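Local coordinates for TATA-binding protein (Sulfolobus acidocaldarius, PDB 1MP9), which binds the TATA box of archaeal promoters as a general transcription factor, helping to activate genes read by RNA polymerase, at the interface of chains A and B. Residues are numbered along the deposited sequence; one frame, centred on the assembly and turned at random. Chains: chain A/B, TATA-binding protein.

Contact 1: the interface of chains A and B. Residues chain A 123, 126-127; chain B 47-48, 64.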
loop_
_atom_site.group_PDB
_atom_site.type_symbol
_atom_site.label_atom_id
_atom_site.label_comp_id
_atom_site.label_asym_id
_atom_site.label_seq_id
_atom_site.Cartn_x
_atom_site.Cartn_y
_atom_site.Cartn_z
ATOM N N LYS A 123 -14.713 10.240 -3.208
ATOM C CA LYS A 123 -14.651 11.510 -2.507
ATOM C C LYS A 123 -13.424 11.628 -1.629
ATOM O O LYS A 123 -12.772 12.681 -1.618
ATOM C CB LYS A 123 -15.899 11.723 -1.661
ATOM C CG LYS A 123 -15.952 13.090 -0.991
ATOM C CD LYS A 123 -17.253 13.255 -0.220
ATOM C CE LYS A 123 -17.345 14.661 0.400
ATOM N NZ LYS A 123 -18.622 14.835 1.114
ATOM N N PHE A 126 -9.900 12.503 -3.274
ATOM C CA PHE A 126 -9.496 13.857 -3.572
ATOM C C PHE A 126 -9.488 14.807 -2.384
ATOM O O PHE A 126 -9.165 15.973 -2.543
ATOM C CB PHE A 126 -10.356 14.406 -4.699
ATOM C CG PHE A 126 -10.099 13.734 -6.010
ATOM C CD1 PHE A 126 -11.145 13.137 -6.720
ATOM C CD2 PHE A 126 -8.798 13.612 -6.490
ATOM C CE1 PHE A 126 -10.896 12.412 -7.894
ATOM C CE2 PHE A 126 -8.525 12.881 -7.669
ATOM C CZ PHE A 126 -9.580 12.277 -8.370
ATOM N N LEU A 127 -9.853 14.341 -1.195
ATOM C CA LEU A 127 -9.816 15.230 -0.047
ATOM C C LEU A 127 -8.734 14.811 0.965
ATOM O O LEU A 127 -8.329 15.601 1.824
ATOM C CB LEU A 127 -11.195 15.314 0.626
ATOM C CG LEU A 127 -12.382 15.740 -0.278
ATOM C CD1 LEU A 127 -13.671 15.659 0.540
ATOM C CD2 LEU A 127 -12.197 17.152 -0.861
ATOM N N PHE B 47 -19.757 18.078 -2.057
ATOM C CA PHE B 47 -18.338 18.113 -2.300
ATOM C C PHE B 47 -17.957 19.592 -2.404
ATOM O O PHE B 47 -18.646 20.374 -3.054
ATOM C CB PHE B 47 -18.053 17.349 -3.601
ATOM C CG PHE B 47 -16.587 17.192 -3.903
ATOM C CD1 PHE B 47 -15.815 16.274 -3.193
ATOM C CD2 PHE B 47 -15.971 18.000 -4.858
ATOM C CE1 PHE B 47 -14.451 16.156 -3.416
ATOM C CE2 PHE B 47 -14.611 17.898 -5.092
ATOM C CZ PHE B 47 -13.841 16.975 -4.373
ATOM N N PRO B 48 -16.840 19.990 -1.787
ATOM C CA PRO B 48 -16.420 21.401 -1.824
ATOM C C PRO B 48 -15.976 22.001 -3.154
ATOM O O PRO B 48 -15.920 23.237 -3.287
ATOM C CB PRO B 48 -15.322 21.471 -0.771
ATOM C CG PRO B 48 -14.702 20.122 -0.860
ATOM C CD PRO B 48 -15.859 19.147 -1.087
ATOM N N PHE B 64 -11.608 24.278 -6.837
ATOM C CA PHE B 64 -11.927 24.772 -5.504
ATOM C C PHE B 64 -11.924 26.312 -5.395
ATOM O O PHE B 64 -11.327 27.017 -6.243
ATOM C CB PHE B 64 -10.957 24.140 -4.497
ATOM C CG PHE B 64 -10.995 22.637 -4.505
ATOM C CD1 PHE B 64 -10.263 21.914 -5.442
ATOM C CD2 PHE B 64 -11.832 21.947 -3.628
ATOM C CE1 PHE B 64 -10.363 20.512 -5.513
ATOM C CE2 PHE B 64 -11.942 20.548 -3.686
ATOM C CZ PHE B 64 -11.207 19.832 -4.631
#

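Contact 2: the interface of chains A and B. Residues chain A 17, 62, 70, 72; chain B 126, 134.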
loop_
_atom_site.group_PDB
_atom_site.type_symbol
_atom_site.label_atom_id
_atom_site.label_comp_id
_atom_site.label_asym_id
_atom_site.label_seq_id
_atom_site.Cartn_x
_atom_site.Cartn_y
_atom_site.Cartn_z
ATOM N N ASN A 17 -1.723 -11.284 11.578
ATOM C CA ASN A 17 -0.439 -11.953 11.612
ATOM C C ASN A 17 0.635 -11.065 12.193
ATOM O O ASN A 17 0.594 -9.845 12.070
ATOM C CB ASN A 17 0.023 -12.349 10.200
ATOM C CG ASN A 17 1.264 -13.215 10.231
ATOM O OD1 ASN A 17 1.365 -14.105 11.070
ATOM N ND2 ASN A 17 2.201 -12.987 9.311
ATOM N N LEU A 62 11.559 -19.676 10.290
ATOM C CA LEU A 62 12.616 -19.792 9.273
ATOM C C LEU A 62 13.901 -19.529 10.046
ATOM O O LEU A 62 14.053 -18.450 10.638
ATOM C CB LEU A 62 12.425 -18.738 8.178
ATOM C CG LEU A 62 11.017 -18.738 7.566
ATOM C CD1 LEU A 62 10.875 -17.598 6.601
ATOM C CD2 LEU A 62 10.770 -20.076 6.829
ATOM N N VAL A 70 13.167 -16.166 11.979
ATOM C CA VAL A 70 11.990 -15.365 11.669
ATOM C C VAL A 70 10.788 -16.255 11.988
ATOM O O VAL A 70 10.710 -17.374 11.495
ATOM C CB VAL A 70 11.937 -14.956 10.185
ATOM C CG1 VAL A 70 10.578 -14.231 9.904
ATOM C CG2 VAL A 70 13.117 -13.994 9.848
ATOM N N THR A 72 6.592 -16.544 11.965
ATOM C CA THR A 72 5.410 -15.966 11.370
ATOM C C THR A 72 4.172 -16.809 11.656
ATOM O O THR A 72 4.276 -18.029 11.844
ATOM C CB THR A 72 5.619 -15.828 9.846
ATOM O OG1 THR A 72 4.525 -15.137 9.275
ATOM C CG2 THR A 72 5.745 -17.219 9.185
ATOM N N PHE B 126 9.897 -13.196 2.706
ATOM C CA PHE B 126 10.821 -13.306 3.809
ATOM C C PHE B 126 12.251 -12.884 3.499
ATOM O O PHE B 126 13.103 -12.875 4.379
ATOM C CB PHE B 126 10.770 -14.717 4.389
ATOM C CG PHE B 126 9.431 -15.073 4.949
ATOM C CD1 PHE B 126 8.635 -16.036 4.328
ATOM C CD2 PHE B 126 8.924 -14.383 6.036
ATOM C CE1 PHE B 126 7.327 -16.305 4.784
ATOM C CE2 PHE B 126 7.620 -14.635 6.507
ATOM C CZ PHE B 126 6.818 -15.601 5.874
ATOM N N GLU B 134 0.217 -11.329 2.868
ATOM C CA GLU B 134 -0.750 -12.114 3.664
ATOM C C GLU B 134 -1.822 -12.332 2.598
ATOM O O GLU B 134 -2.766 -11.551 2.458
ATOM C CB GLU B 134 -1.275 -11.263 4.806
ATOM C CG GLU B 134 -0.191 -10.846 5.795
ATOM C CD GLU B 134 0.448 -12.032 6.512
ATOM O OE1 GLU B 134 -0.301 -13.011 6.800
ATOM O OE2 GLU B 134 1.694 -11.978 6.797
#

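Contact 1: the interface of chains A and B
A:Leu127 and B:Phe47 form the tight part of this apolar contact, where the last turn of helix 121-127 in chain A meets a loop of chain B. One methyl of the leucine, CD2, lies 3.5 Å from ring atom CE1 of B:Phe47, and the branch carbon CG follows at 3.8 Å from the same CE1. The two side chains run past each other in opposite directions, and the leucine's fork, not one methyl alone, borders the ring. A branched aliphatic residue suits this place because CD2 also reaches B:Pro48, whose CG is 3.9 Å from it. The proline is itself part of the support: its CD sits 3.5 Å above the plane of the B:Phe47 ring, toward the rim, and helps to steady that ring from within its own chain. B:Phe47 turns toward the helix with CG opposite its backbone N (chi1 -174°).

Packing is looser around this centre. A:Lys123 touches with its aliphatic root: CG lies in the ring plane at the edge of B:Phe47, 3.9 Å from CD1. Beyond CG the lysine chain is extended, carrying the ammonium group NZ past the ring and probably toward solvent, so a long residue can give carbon to the contact and keep its charge away from it. On other flanks A:Phe126 offers CB at 4.3 Å from CZ of B:Phe47, while CE2 of B:Phe64 stays 4.4 Å from CD2 of A:Leu127, a distant border more than a close fit.

In the saddle-shaped TBP fold, B:Phe47 and B:Phe64 correspond to a pair of phenylalanines that wedge into the kinked TATA box; the first lies in the loop before strand 50-54 and the second just after strand 59-63, both in repeat 1, whereas the chain A residues belong to repeat 2.

Contact 2: the interface of chains A and B
B:Phe126 presses its ring against the concave sheet of chain A, the surface with which proteins of the TBP family grip the minor groove of the TATA box. Over one face of the ring lies CD1 of A:Leu62, 3.8 Å from the ring centroid in a CH-pi contact and offset toward the rim, with its shortest approach, 3.3 Å, to CG. A flat aromatic suits this place, since it can take a methyl on its face and still meet other groups along its rim. At the far end of the ring, CZ is 3.8 Å from the methyl CG2 of A:Thr72, whose side chain crosses the phenylalanine at about a right angle. A:Val70 is a more distant apolar neighbour, its CG1 4.2 Å from CD2 of the ring.

A:Thr72 leads to the polar rim, giving its methyl to the ring and its hydroxyl OG1 to A:Asn17. The amide nitrogen ND2 of A:Asn17 donates to that OG1 at 3.2 Å, nearly straight (168° at H) and in the amide plane. The same ND2 donates across the interface to carboxylate oxygen OE2 of B:Glu134 at 2.8 Å, more bent at 141°; OE2 is met from above the carboxylate plane. A bend at chi2 (-63°) brings the glutamate's carboxylate round to the amide, and its CD also packs 3.7 Å from CB of A:Asn17. With both N-H groups engaged, the amide is held against rotation. A leucine in place of A:Asn17 would probably leave the B:Glu134 carboxylate facing an apolar branch without this donor, and the A:Thr72 hydroxyl without its amide mate.

About 40 Å separates the C-alpha centres of contact 1 and contact 2, yet both use helix 121-127, from chain A in the first and from chain B in the second, with residue 126 present in each. Because the interface is two-fold symmetric, contact 2 and the twin of contact 1 lie close together: B's helix meets both the sheet and the phenylalanine loops of A. Each chain thus sets repeat 2 residues against repeat 1 of its partner. Such pairing would probably block DNA at these surfaces, although the structure alone does not show whether the dimer forms outside the crystal.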